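PDB 3GFF: IroE-like serine hydrolase from Shewanella oneidensis, which probably hydrolyses ester bonds, as a serine hydrolase of the esterase D family with an alpha/beta-hydrolase fold. Local coordinates for residues Gly143-Gly148 with Asp169-Phe174; Leu182-Val187 with Leu221-Lys226; Met199-Asn204 with Ala239-Glu244. All blocks are in the same frame, centred on the assembly; numbering follows the deposited sequence.

Interaction 1 (Gly143-Gly148 with Asp169-Phe174); sequences GHSFGG and DTSLWF. With IMD (imidazole), chain D.
Ser171 meets the turn at Ser145 through both its backbone and its hydroxyl. Ser171 N donates to Ser145 O over 3.3 Å. It comes from above the carbonyl plane, while Gly148 N reaches the same oxygen from the opposite face. Two N-H groups therefore grip this oxygen. Ser171 OG lies 3.2 Å from Ser145 OG, which is also hydrogen-bonded to His247 NE2.

Phe146 packs beside them. Ser171 CB sits over the face of its ring, 4.2 Å from the centroid, in a CH-pi contact. Phe146 CZ touches Trp173 CZ2 at 3.4 Å, with the two ring planes nearly perpendicular at 86°. Phe174 CD1 meets the Phe146 ring at its edge. Gly148 has no side chain, and Thr170 CG2 packs against its backbone, 3.6 Å from Gly148 C. A bound imidazole, probably from the crystallisation liquor, donates from N1 to Ser171 OG at 3.2 Å, and the same N1 lies at the edge of the Trp173 ring.

Ser145 sits in a strained turn (phi 60°, psi -130°) within a Gly-x-Ser-x-Gly sequence. This is consistent with the nucleophile elbow of alpha/beta-hydrolases. Asp169 OD2 bonds to His247 ND1, which fits a Ser-His-Asp triad.

The elbow joins strand 138-144 to helix 146-156. The loop holding Asp169 to Phe174 follows the neighbouring strand 164-168. Helix 215-230 packs on Leu172 and Trp173, and helix 86-89 covers Phe146 and Phe174.

Interaction 2 (Leu182-Val187 with Leu221-Lys226); sequences LLEERV and LAFADK
Phe223 fills the space between two nearly parallel helices, 178-189 and 215-230, in a mainly apolar contact without hydrogen bonds. Helix 215-230 packs on the central sheet of the alpha/beta-hydrolase fold, and helix 178-189 lies beside it and against helix 146-156. The axes of 182-187 and 221-226 are 11.4 Å apart at an angle of 14°, and the Phe223 ring bridges the gap.

Its CG is anti to the backbone N (chi1 -176°), and the far end of the ring reaches the other helix. Phe223 CZ meets Leu183 CD1 at 3.8 Å and Val187 CG2 at 3.9 Å. Leu183 CB also lies 4.0 Å from Phe223 CE1. Leu183 and Val187 are one helical turn apart, so the ring tip lies against both. The side chains of Leu183 and Phe223 cross at about a right angle.

Glu184 and Lys226 meet beside this apolar patch through their aliphatic parts. Glu184 CG lies 3.9 Å from Lys226 CD. The lysine chain bends at chi3 and chi4, and its NZ remains 5.2 Å from Glu184 OE2. The Glu184 side chain also runs past the Phe223 ring in the opposite direction, with Glu184 CG 4.2 Å from Phe223 CE1.

Met152 of helix 146-156 touches both Leu183 and Phe223, and the SE atom of selenomethionine Met199, on strand 195-201, also packs on Phe223. An alanine at Phe223 would probably open a gap between the helices, leaving Leu183 CD1 and Val187 CG2 without their aromatic partner.

The apolar side chains therefore carry the contact, while the opposite charges of Glu184 and Lys226 may add a weak long-range attraction.

Interaction 3 (Met199-Asn204 with Ala239-Glu244); sequences MAIANN and AKYYPE
Ile201 O accepts the shortest hydrogen bond of this contact, from Tyr242 N at 2.7 Å. Tyr241 CA adds a CA-H...O contact to the same oxygen at 3.2 Å. Two further backbone bonds continue the parallel ladder: Ile201 N to Lys240 O at 2.9 Å and Lys240 N to Met199 O at 3.0 Å.

Past the strand ends, Asn203 ties the loops together. With CG anti to the backbone N (chi1 -171°), Asn203 CG packs 3.1 Å from Tyr241 OH. Asn203 ND2 donates to Pro243 O at 3.0 Å, on a lone pair and in the plane of both groups. Lys217 NZ is the shared polar partner of Asn203 OD1 and Tyr241 OH.

The side chains pack on both faces of the sheet. Ile201 CG2 touches Tyr241 CD1 on the face that also carries Met199 and Ala239. On the other, Ala200 CB lies 3.8 Å from Tyr242 CE1, and Tyr242 OH bonds to Asp257.

Strands 195-201 and 235-241, with helix 215-230 between them in the chain, form a beta-alpha-beta unit at one edge of the alpha/beta-hydrolase sheet. This helix packs on the Ile201 face, and helix 250-263 packs on Ala202 and Tyr242. Beyond the strands, Glu244 O bonds to Arg260 of the second subunit.

In the fold
From the N terminus, interaction 1 comes first. It closes the loop from strand 138-144 through helix 146-156 and strand 164-168. Interaction 2 opens only after it has closed, and so does interaction 3. Those two cross, because 199-204 lies between the two segments of interaction 2 and 239-244 follows both. Helix 178-189 leads to strand 195-201, and helix 215-230 leads to strand 235-241. Interaction 2 thus pairs the helices and interaction 3 the strands that follow them. All three touch. Leu172 packs on Leu183 and Phe223, Ala224 packs on Ile201 and Ala239, and Asp169 probably bonds to Ala200 and Ala202.

Interaction 1 (Gly143-Gly148 with Asp169-Phe174)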
ATOM      1  N   GLY A 143      -0.768 -13.780  -8.088  1.00 24.06           N
ATOM      2  CA  GLY A 143       0.521 -14.105  -8.660  1.00 23.21           C
ATOM      3  C   GLY A 143       1.128 -12.865  -9.295  1.00 23.76           C
ATOM      4  O   GLY A 143       0.445 -12.127 -10.004  1.00 23.47           O
ATOM      5  N   HIS A 144       2.408 -12.626  -9.002  1.00 22.59           N
ATOM      6  CA  HIS A 144       3.160 -11.505  -9.527  1.00 21.58           C
ATOM      7  C   HIS A 144       4.370 -12.043 -10.278  1.00 23.16           C
ATOM      8  O   HIS A 144       5.006 -13.024  -9.820  1.00 25.20           O
ATOM      9  CB  HIS A 144       3.624 -10.634  -8.362  1.00 22.37           C
ATOM     10  CG  HIS A 144       4.623  -9.593  -8.736  1.00 21.62           C
ATOM     11  ND1 HIS A 144       5.957  -9.723  -8.442  1.00 20.81           N
ATOM     12  CD2 HIS A 144       4.491  -8.424  -9.411  1.00 22.44           C
ATOM     13  CE1 HIS A 144       6.602  -8.660  -8.893  1.00 23.48           C
ATOM     14  NE2 HIS A 144       5.742  -7.865  -9.501  1.00 21.76           N
ATOM     15  N   SER A 145       4.702 -11.409 -11.399  1.00 22.60           N
ATOM     16  CA  SER A 145       5.860 -11.785 -12.212  1.00 24.31           C
ATOM     17  C   SER A 145       5.662 -13.207 -12.668  1.00 24.69           C
ATOM     18  O   SER A 145       4.599 -13.532 -13.208  1.00 26.99           O
ATOM     19  CB  SER A 145       7.165 -11.591 -11.430  1.00 25.75           C
ATOM     20  OG  SER A 145       8.335 -11.693 -12.257  1.00 27.12           O
ATOM     21  N   PHE A 146       6.656 -14.066 -12.488  1.00 24.86           N
ATOM     22  CA  PHE A 146       6.475 -15.490 -12.808  1.00 24.87           C
ATOM     23  C   PHE A 146       5.270 -16.115 -12.099  1.00 24.70           C
ATOM     24  O   PHE A 146       4.626 -16.993 -12.662  1.00 24.78           O
ATOM     25  CB  PHE A 146       7.719 -16.284 -12.484  1.00 26.19           C
ATOM     26  CG  PHE A 146       8.789 -16.119 -13.477  1.00 27.43           C
ATOM     27  CD1 PHE A 146       9.682 -15.077 -13.387  1.00 27.79           C
ATOM     28  CD2 PHE A 146       8.911 -17.010 -14.519  1.00 27.75           C
ATOM     29  CE1 PHE A 146      10.654 -14.945 -14.324  1.00 28.91           C
ATOM     30  CE2 PHE A 146       9.882 -16.859 -15.447  1.00 27.16           C
ATOM     31  CZ  PHE A 146      10.741 -15.858 -15.370  1.00 26.75           C
ATOM     32  N   GLY A 147       4.964 -15.683 -10.875  1.00 23.37           N
ATOM     33  CA  GLY A 147       3.758 -16.164 -10.169  1.00 23.46           C
ATOM     34  C   GLY A 147       2.477 -15.813 -10.942  1.00 24.07           C
ATOM     35  O   GLY A 147       1.441 -16.475 -10.805  1.00 26.23           O
ATOM     36  N   GLY A 148       2.529 -14.758 -11.752  1.00 25.29           N
ATOM     37  CA  GLY A 148       1.417 -14.387 -12.623  1.00 25.08           C
ATOM     38  C   GLY A 148       1.101 -15.491 -13.634  1.00 23.59           C
ATOM     39  O   GLY A 148      -0.027 -15.641 -14.042  1.00 24.58           O
ATOM     40  N   ASP A 169       1.640  -8.025 -13.368  1.00 24.57           N
ATOM     41  CA  ASP A 169       2.733  -7.877 -14.329  1.00 24.64           C
ATOM     42  C   ASP A 169       3.278  -9.222 -14.721  1.00 23.08           C
ATOM     43  O   ASP A 169       4.455  -9.491 -14.619  1.00 24.54           O
ATOM     44  CB  ASP A 169       3.814  -6.963 -13.805  1.00 24.23           C
ATOM     45  CG  ASP A 169       4.406  -6.109 -14.897  1.00 25.04           C
ATOM     46  OD1 ASP A 169       3.631  -5.695 -15.787  1.00 25.03           O
ATOM     47  OD2 ASP A 169       5.616  -5.836 -14.851  1.00 23.97           O
ATOM     48  N   THR A 170       2.376 -10.061 -15.187  1.00 24.18           N
ATOM     49  CA  THR A 170       2.686 -11.453 -15.586  1.00 24.55           C
ATOM     50  C   THR A 170       3.861 -11.526 -16.566  1.00 24.11           C
ATOM     51  O   THR A 170       3.915 -10.747 -17.528  1.00 22.25           O
ATOM     52  CB  THR A 170       1.460 -12.068 -16.260  1.00 25.65           C
ATOM     53  OG1 THR A 170       0.346 -11.947 -15.365  1.00 27.29           O
ATOM     54  CG2 THR A 170       1.687 -13.570 -16.638  1.00 24.73           C
ATOM     55  N   SER A 171       4.781 -12.459 -16.310  1.00 24.08           N
ATOM     56  CA  SER A 171       5.946 -12.681 -17.168  1.00 23.61           C
ATOM     57  C   SER A 171       5.539 -13.521 -18.423  1.00 24.36           C
ATOM     58  O   SER A 171       6.026 -14.643 -18.615  1.00 24.45           O
ATOM     59  CB  SER A 171       7.030 -13.412 -16.362  1.00 22.66           C
ATOM     60  OG  SER A 171       7.381 -12.701 -15.166  1.00 21.34           O
ATOM     61  N   LEU A 172       4.656 -12.963 -19.254  1.00 23.55           N
ATOM     62  CA  LEU A 172       4.168 -13.611 -20.469  1.00 23.77           C
ATOM     63  C   LEU A 172       5.285 -13.825 -21.490  1.00 23.32           C
ATOM     64  O   LEU A 172       5.133 -14.619 -22.421  1.00 23.80           O
ATOM     65  CB  LEU A 172       3.015 -12.796 -21.116  1.00 24.25           C
ATOM     66  CG  LEU A 172       1.685 -12.683 -20.338  1.00 24.76           C
ATOM     67  CD1 LEU A 172       0.626 -11.776 -21.079  1.00 25.61           C
ATOM     68  CD2 LEU A 172       1.096 -14.059 -20.149  1.00 24.15           C
ATOM     69  N   TRP A 173       6.385 -13.089 -21.356  1.00 22.80           N
ATOM     70  CA  TRP A 173       7.541 -13.296 -22.220  1.00 22.71           C
ATOM     71  C   TRP A 173       8.132 -14.721 -22.075  1.00 23.05           C
ATOM     72  O   TRP A 173       8.794 -15.250 -23.004  1.00 22.06           O
ATOM     73  CB  TRP A 173       8.613 -12.245 -21.949  1.00 23.00           C
ATOM     74  CG  TRP A 173       9.132 -12.285 -20.554  1.00 23.37           C
ATOM     75  CD1 TRP A 173       8.720 -11.518 -19.519  1.00 23.60           C
ATOM     76  CD2 TRP A 173      10.134 -13.176 -20.025  1.00 22.83           C
ATOM     77  NE1 TRP A 173       9.421 -11.841 -18.382  1.00 23.16           N
ATOM     78  CE2 TRP A 173      10.280 -12.870 -18.659  1.00 23.27           C
ATOM     79  CE3 TRP A 173      10.916 -14.198 -20.577  1.00 23.22           C
ATOM     80  CZ2 TRP A 173      11.175 -13.538 -17.833  1.00 22.82           C
ATOM     81  CZ3 TRP A 173      11.792 -14.879 -19.757  1.00 23.63           C
ATOM     82  CH2 TRP A 173      11.922 -14.536 -18.393  1.00 23.32           C
ATOM     83  N   PHE A 174       7.845 -15.383 -20.951  1.00 23.11           N
ATOM     84  CA  PHE A 174       8.429 -16.680 -20.740  1.00 22.71           C
ATOM     85  C   PHE A 174       7.941 -17.654 -21.807  1.00 23.06           C
ATOM     86  O   PHE A 174       6.739 -17.797 -22.033  1.00 25.50           O
ATOM     87  CB  PHE A 174       8.189 -17.224 -19.342  1.00 22.08           C
ATOM     88  CG  PHE A 174       8.790 -18.571 -19.144  1.00 21.14           C
ATOM     89  CD1 PHE A 174      10.123 -18.703 -18.881  1.00 21.06           C
ATOM     90  CD2 PHE A 174       8.039 -19.702 -19.336  1.00 21.67           C
ATOM     91  CE1 PHE A 174      10.698 -19.943 -18.757  1.00 21.71           C
ATOM     92  CE2 PHE A 174       8.601 -20.947 -19.197  1.00 22.03           C
ATOM     93  CZ  PHE A 174       9.923 -21.069 -18.887  1.00 21.61           C
TER
HETATM   94  N1  IMD D 332      10.145 -11.045 -15.324  1.00 41.22           N
HETATM   95  C2  IMD D 332       9.999  -9.812 -15.885  1.00 42.02           C
HETATM   96  N3  IMD D 332      11.067  -9.036 -15.537  1.00 42.26           N
HETATM   97  C4  IMD D 332      11.882  -9.777 -14.736  1.00 42.25           C
HETATM   98  C5  IMD D 332      11.300 -11.049 -14.610  1.00 41.86           C

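Interaction 2 (Leu182-Val187 with Leu221-Lys226)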
ATOM      1  N   LEU A 182      -0.829 -20.666 -26.384  1.00 28.26           N
ATOM      2  CA  LEU A 182      -1.686 -21.605 -25.632  1.00 28.45           C
ATOM      3  C   LEU A 182      -2.732 -20.860 -24.825  1.00 28.52           C
ATOM      4  O   LEU A 182      -3.883 -21.290 -24.753  1.00 29.62           O
ATOM      5  CB  LEU A 182      -0.859 -22.481 -24.693  1.00 29.63           C
ATOM      6  CG  LEU A 182      -0.235 -23.727 -25.307  1.00 30.13           C
ATOM      7  CD1 LEU A 182       0.184 -23.517 -26.748  1.00 30.67           C
ATOM      8  CD2 LEU A 182       0.900 -24.206 -24.415  1.00 29.02           C
ATOM      9  N   LEU A 183      -2.333 -19.738 -24.232  1.00 27.58           N
ATOM     10  CA  LEU A 183      -3.274 -18.897 -23.471  1.00 28.37           C
ATOM     11  C   LEU A 183      -4.349 -18.278 -24.349  1.00 28.10           C
ATOM     12  O   LEU A 183      -5.531 -18.289 -23.992  1.00 28.70           O
ATOM     13  CB  LEU A 183      -2.570 -17.758 -22.734  1.00 28.11           C
ATOM     14  CG  LEU A 183      -2.126 -17.902 -21.310  1.00 28.31           C
ATOM     15  CD1 LEU A 183      -1.686 -16.510 -20.867  1.00 28.32           C
ATOM     16  CD2 LEU A 183      -3.260 -18.402 -20.443  1.00 28.58           C
ATOM     17  N   GLU A 184      -3.918 -17.705 -25.473  1.00 27.26           N
ATOM     18  CA  GLU A 184      -4.824 -17.110 -26.428  1.00 26.25           C
ATOM     19  C   GLU A 184      -5.854 -18.147 -26.920  1.00 26.24           C
ATOM     20  O   GLU A 184      -7.016 -17.821 -27.093  1.00 26.09           O
ATOM     21  CB  GLU A 184      -4.030 -16.568 -27.617  1.00 26.58           C
ATOM     22  CG  GLU A 184      -3.191 -15.325 -27.312  1.00 26.68           C
ATOM     23  CD  GLU A 184      -2.274 -14.949 -28.463  1.00 25.75           C
ATOM     24  OE1 GLU A 184      -2.038 -15.792 -29.349  1.00 27.04           O
ATOM     25  OE2 GLU A 184      -1.761 -13.829 -28.471  1.00 23.28           O
ATOM     26  N   GLU A 185      -5.399 -19.373 -27.184  1.00 26.54           N
ATOM     27  CA  GLU A 185      -6.271 -20.459 -27.602  1.00 26.34           C
ATOM     28  C   GLU A 185      -7.370 -20.691 -26.554  1.00 25.66           C
ATOM     29  O   GLU A 185      -8.530 -20.897 -26.890  1.00 24.23           O
ATOM     30  CB  GLU A 185      -5.460 -21.729 -27.828  1.00 27.83           C
ATOM     31  CG  GLU A 185      -4.603 -21.617 -29.063  1.00 29.58           C
ATOM     32  CD  GLU A 185      -3.814 -22.862 -29.442  1.00 30.80           C
ATOM     33  OE1 GLU A 185      -3.874 -23.919 -28.746  1.00 31.68           O
ATOM     34  OE2 GLU A 185      -3.133 -22.752 -30.491  1.00 31.44           O
ATOM     35  N   ARG A 186      -7.007 -20.604 -25.283  1.00 26.52           N
ATOM     36  CA  ARG A 186      -7.977 -20.796 -24.213  1.00 26.66           C
ATOM     37  C   ARG A 186      -9.032 -19.687 -24.187  1.00 26.32           C
ATOM     38  O   ARG A 186     -10.205 -19.970 -23.973  1.00 27.03           O
ATOM     39  CB  ARG A 186      -7.277 -20.886 -22.864  1.00 26.55           C
ATOM     40  CG  ARG A 186      -8.231 -21.108 -21.699  1.00 26.53           C
ATOM     41  CD  ARG A 186      -8.904 -22.425 -21.751  1.00 25.82           C
ATOM     42  NE  ARG A 186      -9.987 -22.571 -20.763  1.00 26.18           N
ATOM     43  CZ  ARG A 186     -11.260 -22.249 -20.982  1.00 25.76           C
ATOM     44  NH1 ARG A 186     -11.603 -21.727 -22.143  1.00 26.73           N
ATOM     45  NH2 ARG A 186     -12.202 -22.448 -20.046  1.00 24.35           N
ATOM     46  N   VAL A 187      -8.589 -18.442 -24.374  1.00 26.47           N
ATOM     47  CA  VAL A 187      -9.450 -17.231 -24.441  1.00 26.30           C
ATOM     48  C   VAL A 187     -10.514 -17.353 -25.561  1.00 26.34           C
ATOM     49  O   VAL A 187     -11.718 -17.248 -25.301  1.00 25.85           O
ATOM     50  CB  VAL A 187      -8.550 -15.958 -24.616  1.00 26.99           C
ATOM     51  CG1 VAL A 187      -9.331 -14.740 -25.093  1.00 27.22           C
ATOM     52  CG2 VAL A 187      -7.816 -15.660 -23.344  1.00 26.56           C
ATOM     53  N   LEU A 221      -0.035  -5.749 -22.567  1.00 23.43           N
ATOM     54  CA  LEU A 221      -1.027  -4.828 -23.108  1.00 23.88           C
ATOM     55  C   LEU A 221      -1.858  -5.420 -24.258  1.00 25.01           C
ATOM     56  O   LEU A 221      -3.051  -5.127 -24.377  1.00 23.88           O
ATOM     57  CB  LEU A 221      -0.336  -3.554 -23.610  1.00 24.71           C
ATOM     58  CG  LEU A 221       0.297  -2.595 -22.603  1.00 25.05           C
ATOM     59  CD1 LEU A 221       1.146  -1.550 -23.377  1.00 24.29           C
ATOM     60  CD2 LEU A 221      -0.760  -1.915 -21.751  1.00 25.35           C
ATOM     61  N   ALA A 222      -1.201  -6.206 -25.113  1.00 24.77           N
ATOM     62  CA  ALA A 222      -1.840  -6.840 -26.240  1.00 25.48           C
ATOM     63  C   ALA A 222      -2.752  -7.979 -25.820  1.00 25.53           C
ATOM     64  O   ALA A 222      -3.780  -8.230 -26.478  1.00 25.75           O
ATOM     65  CB  ALA A 222      -0.770  -7.352 -27.263  1.00 25.92           C
ATOM     66  N   PHE A 223      -2.384  -8.676 -24.744  1.00 24.21           N
ATOM     67  CA  PHE A 223      -3.192  -9.812 -24.266  1.00 24.20           C
ATOM     68  C   PHE A 223      -4.460  -9.286 -23.587  1.00 23.85           C
ATOM     69  O   PHE A 223      -5.548  -9.854 -23.779  1.00 24.66           O
ATOM     70  CB  PHE A 223      -2.356 -10.751 -23.369  1.00 23.25           C
ATOM     71  CG  PHE A 223      -3.081 -11.971 -22.917  1.00 23.32           C
ATOM     72  CD1 PHE A 223      -3.430 -12.967 -23.827  1.00 23.90           C
ATOM     73  CD2 PHE A 223      -3.395 -12.153 -21.589  1.00 22.70           C
ATOM     74  CE1 PHE A 223      -4.130 -14.088 -23.421  1.00 23.02           C
ATOM     75  CE2 PHE A 223      -4.085 -13.286 -21.181  1.00 23.31           C
ATOM     76  CZ  PHE A 223      -4.437 -14.253 -22.101  1.00 23.51           C
ATOM     77  N   ALA A 224      -4.306  -8.200 -22.826  1.00 23.59           N
ATOM     78  CA  ALA A 224      -5.415  -7.496 -22.168  1.00 23.92           C
ATOM     79  C   ALA A 224      -6.386  -6.969 -23.235  1.00 25.22           C
ATOM     80  O   ALA A 224      -7.607  -7.164 -23.114  1.00 24.08           O
ATOM     81  CB  ALA A 224      -4.882  -6.298 -21.285  1.00 21.66           C
ATOM     82  N   ASP A 225      -5.832  -6.305 -24.269  1.00 27.28           N
ATOM     83  CA  ASP A 225      -6.627  -5.812 -25.409  1.00 28.90           C
ATOM     84  C   ASP A 225      -7.362  -6.969 -26.057  1.00 28.91           C
ATOM     85  O   ASP A 225      -8.524  -6.831 -26.405  1.00 29.59           O
ATOM     86  CB  ASP A 225      -5.773  -5.085 -26.456  1.00 30.10           C
ATOM     87  CG  ASP A 225      -5.412  -3.651 -26.048  1.00 32.17           C
ATOM     88  OD1 ASP A 225      -5.859  -3.204 -24.956  1.00 33.48           O
ATOM     89  OD2 ASP A 225      -4.676  -2.961 -26.822  1.00 33.50           O
ATOM     90  N   LYS A 226      -6.700  -8.123 -26.179  1.00 29.55           N
ATOM     91  CA  LYS A 226      -7.341  -9.302 -26.765  1.00 30.13           C
ATOM     92  C   LYS A 226      -8.470  -9.804 -25.879  1.00 28.87           C
ATOM     93  O   LYS A 226      -9.557 -10.095 -26.383  1.00 30.00           O
ATOM     94  CB  LYS A 226      -6.339 -10.415 -27.086  1.00 30.81           C
ATOM     95  CG  LYS A 226      -6.966 -11.664 -27.695  1.00 31.52           C
ATOM     96  CD  LYS A 226      -5.926 -12.699 -28.088  1.00 31.76           C
ATOM     97  CE  LYS A 226      -5.410 -12.470 -29.455  1.00 33.00           C
ATOM     98  NZ  LYS A 226      -6.466 -12.875 -30.443  1.00 34.47           N
TER

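Interaction 3 (Met199-Asn204 with Ala239-Glu244)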
HETATM    1  N   MSE A 199      -5.763  -7.982 -14.319  1.00 22.90           N
HETATM    2  CA  MSE A 199      -4.353  -7.827 -14.705  1.00 22.13           C
HETATM    3  C   MSE A 199      -3.814  -6.441 -14.340  1.00 22.80           C
HETATM    4  O   MSE A 199      -4.437  -5.411 -14.661  1.00 22.57           O
HETATM    5  CB  MSE A 199      -4.157  -8.024 -16.220  1.00 22.68           C
HETATM    6  CG  MSE A 199      -4.364  -9.430 -16.696  1.00 22.28           C
HETATM    7 SE   MSE A 199      -4.285  -9.574 -18.612  0.75 23.95          SE
HETATM    8  CE  MSE A 199      -2.454  -8.905 -18.903  1.00 20.77           C
ATOM      9  N   ALA A 200      -2.653  -6.405 -13.683  1.00 21.57           N
ATOM     10  CA  ALA A 200      -1.951  -5.139 -13.418  1.00 21.10           C
ATOM     11  C   ALA A 200      -0.862  -5.154 -14.466  1.00 20.37           C
ATOM     12  O   ALA A 200      -0.237  -6.201 -14.675  1.00 22.10           O
ATOM     13  CB  ALA A 200      -1.321  -5.088 -11.999  1.00 19.05           C
ATOM     14  N   ILE A 201      -0.637  -4.020 -15.119  1.00 20.75           N
ATOM     15  CA  ILE A 201       0.362  -3.921 -16.164  1.00 20.29           C
ATOM     16  C   ILE A 201       1.243  -2.711 -15.872  1.00 20.95           C
ATOM     17  O   ILE A 201       0.762  -1.573 -15.921  1.00 19.54           O
ATOM     18  CB  ILE A 201      -0.276  -3.786 -17.590  1.00 19.80           C
ATOM     19  CG1 ILE A 201      -1.272  -4.912 -17.840  1.00 20.15           C
ATOM     20  CG2 ILE A 201       0.832  -3.769 -18.678  1.00 18.06           C
ATOM     21  CD1 ILE A 201      -2.125  -4.790 -19.144  1.00 19.48           C
ATOM     22  N   ALA A 202       2.524  -2.964 -15.564  1.00 20.44           N
ATOM     23  CA  ALA A 202       3.471  -1.906 -15.237  1.00 19.47           C
ATOM     24  C   ALA A 202       4.204  -1.385 -16.491  1.00 20.85           C
ATOM     25  O   ALA A 202       3.901  -1.795 -17.600  1.00 21.94           O
ATOM     26  CB  ALA A 202       4.471  -2.390 -14.165  1.00 18.23           C
ATOM     27  N   ASN A 203       5.168  -0.483 -16.290  1.00 21.25           N
ATOM     28  CA  ASN A 203       5.942   0.142 -17.365  1.00 21.12           C
ATOM     29  C   ASN A 203       7.469  -0.075 -17.153  1.00 22.49           C
ATOM     30  O   ASN A 203       8.234   0.891 -17.050  1.00 23.26           O
ATOM     31  CB  ASN A 203       5.586   1.637 -17.396  1.00 20.33           C
ATOM     32  CG  ASN A 203       6.155   2.372 -18.627  1.00 19.25           C
ATOM     33  OD1 ASN A 203       6.446   1.761 -19.638  1.00 19.35           O
ATOM     34  ND2 ASN A 203       6.336   3.677 -18.512  1.00 18.57           N
ATOM     35  N   ASN A 204       7.907  -1.335 -17.057  1.00 21.84           N
ATOM     36  CA  ASN A 204       9.331  -1.645 -16.783  1.00 23.91           C
ATOM     37  C   ASN A 204      10.169  -1.338 -18.033  1.00 24.35           C
ATOM     38  O   ASN A 204       9.785  -1.761 -19.141  1.00 25.15           O
ATOM     39  CB  ASN A 204       9.502  -3.112 -16.416  1.00 23.98           C
ATOM     40  CG  ASN A 204      10.789  -3.391 -15.643  1.00 24.75           C
ATOM     41  OD1 ASN A 204      10.974  -2.879 -14.543  1.00 25.14           O
ATOM     42  ND2 ASN A 204      11.640  -4.255 -16.179  1.00 22.04           N
ATOM     43  N   ALA A 239      -8.215  -4.902 -16.550  1.00 23.76           N
ATOM     44  CA  ALA A 239      -6.799  -4.592 -16.496  1.00 23.38           C
ATOM     45  C   ALA A 239      -6.601  -3.106 -16.174  1.00 23.96           C
ATOM     46  O   ALA A 239      -7.494  -2.288 -16.422  1.00 23.80           O
ATOM     47  CB  ALA A 239      -6.103  -4.929 -17.843  1.00 22.80           C
ATOM     48  N   LYS A 240      -5.477  -2.794 -15.552  1.00 23.26           N
ATOM     49  CA  LYS A 240      -5.079  -1.420 -15.302  1.00 24.76           C
ATOM     50  C   LYS A 240      -3.603  -1.294 -15.622  1.00 22.34           C
ATOM     51  O   LYS A 240      -2.806  -2.109 -15.197  1.00 22.45           O
ATOM     52  CB  LYS A 240      -5.388  -0.945 -13.877  1.00 25.00           C
ATOM     53  CG  LYS A 240      -4.931   0.521 -13.635  1.00 26.92           C
ATOM     54  CD  LYS A 240      -5.291   1.118 -12.268  1.00 28.46           C
ATOM     55  CE  LYS A 240      -6.538   2.012 -12.293  1.00 29.38           C
ATOM     56  NZ  LYS A 240      -6.759   2.584 -10.936  1.00 31.16           N
ATOM     57  N   TYR A 241      -3.270  -0.295 -16.431  1.00 21.93           N
ATOM     58  CA  TYR A 241      -1.895   0.028 -16.804  1.00 20.60           C
ATOM     59  C   TYR A 241      -1.369   1.126 -15.864  1.00 19.44           C
ATOM     60  O   TYR A 241      -2.044   2.123 -15.610  1.00 19.91           O
ATOM     61  CB  TYR A 241      -1.822   0.478 -18.286  1.00 21.66           C
ATOM     62  CG  TYR A 241      -0.461   1.067 -18.690  1.00 21.98           C
ATOM     63  CD1 TYR A 241       0.701   0.285 -18.610  1.00 21.51           C
ATOM     64  CD2 TYR A 241      -0.352   2.372 -19.154  1.00 21.77           C
ATOM     65  CE1 TYR A 241       1.923   0.785 -18.963  1.00 21.92           C
ATOM     66  CE2 TYR A 241       0.895   2.905 -19.521  1.00 22.36           C
ATOM     67  CZ  TYR A 241       2.029   2.078 -19.428  1.00 21.81           C
ATOM     68  OH  TYR A 241       3.264   2.547 -19.773  1.00 21.83           O
ATOM     69  N   TYR A 242      -0.145   0.931 -15.379  1.00 19.74           N
ATOM     70  CA  TYR A 242       0.527   1.834 -14.442  1.00 19.77           C
ATOM     71  C   TYR A 242       1.823   2.390 -15.056  1.00 19.22           C
ATOM     72  O   TYR A 242       2.906   1.809 -14.881  1.00 21.57           O
ATOM     73  CB  TYR A 242       0.864   1.065 -13.157  1.00 20.86           C
ATOM     74  CG  TYR A 242      -0.334   0.491 -12.403  1.00 20.60           C
ATOM     75  CD1 TYR A 242      -0.807  -0.785 -12.665  1.00 20.84           C
ATOM     76  CD2 TYR A 242      -0.952   1.225 -11.388  1.00 20.96           C
ATOM     77  CE1 TYR A 242      -1.889  -1.304 -11.961  1.00 19.87           C
ATOM     78  CE2 TYR A 242      -2.008   0.734 -10.692  1.00 20.29           C
ATOM     79  CZ  TYR A 242      -2.464  -0.547 -10.965  1.00 21.17           C
ATOM     80  OH  TYR A 242      -3.548  -1.009 -10.269  1.00 20.66           O
ATOM     81  N   PRO A 243       1.746   3.521 -15.743  1.00 18.94           N
ATOM     82  CA  PRO A 243       2.964   4.030 -16.398  1.00 20.08           C
ATOM     83  C   PRO A 243       4.081   4.445 -15.422  1.00 20.86           C
ATOM     84  O   PRO A 243       5.247   4.460 -15.808  1.00 18.94           O
ATOM     85  CB  PRO A 243       2.455   5.263 -17.169  1.00 20.05           C
ATOM     86  CG  PRO A 243       1.258   5.709 -16.417  1.00 20.40           C
ATOM     87  CD  PRO A 243       0.604   4.439 -15.921  1.00 19.88           C
ATOM     88  N   GLU A 244       3.721   4.740 -14.163  1.00 21.06           N
ATOM     89  CA  GLU A 244       4.709   5.186 -13.178  1.00 21.40           C
ATOM     90  C   GLU A 244       5.131   4.065 -12.271  1.00 20.51           C
ATOM     91  O   GLU A 244       5.631   4.305 -11.209  1.00 20.77           O
ATOM     92  CB  GLU A 244       4.167   6.362 -12.370  1.00 22.49           C
ATOM     93  CG  GLU A 244       3.584   7.503 -13.227  1.00 24.71           C
ATOM     94  CD  GLU A 244       4.565   8.054 -14.246  1.00 26.08           C
ATOM     95  OE1 GLU A 244       5.779   8.083 -13.944  1.00 26.71           O
ATOM     96  OE2 GLU A 244       4.125   8.472 -15.357  1.00 28.51           O
TER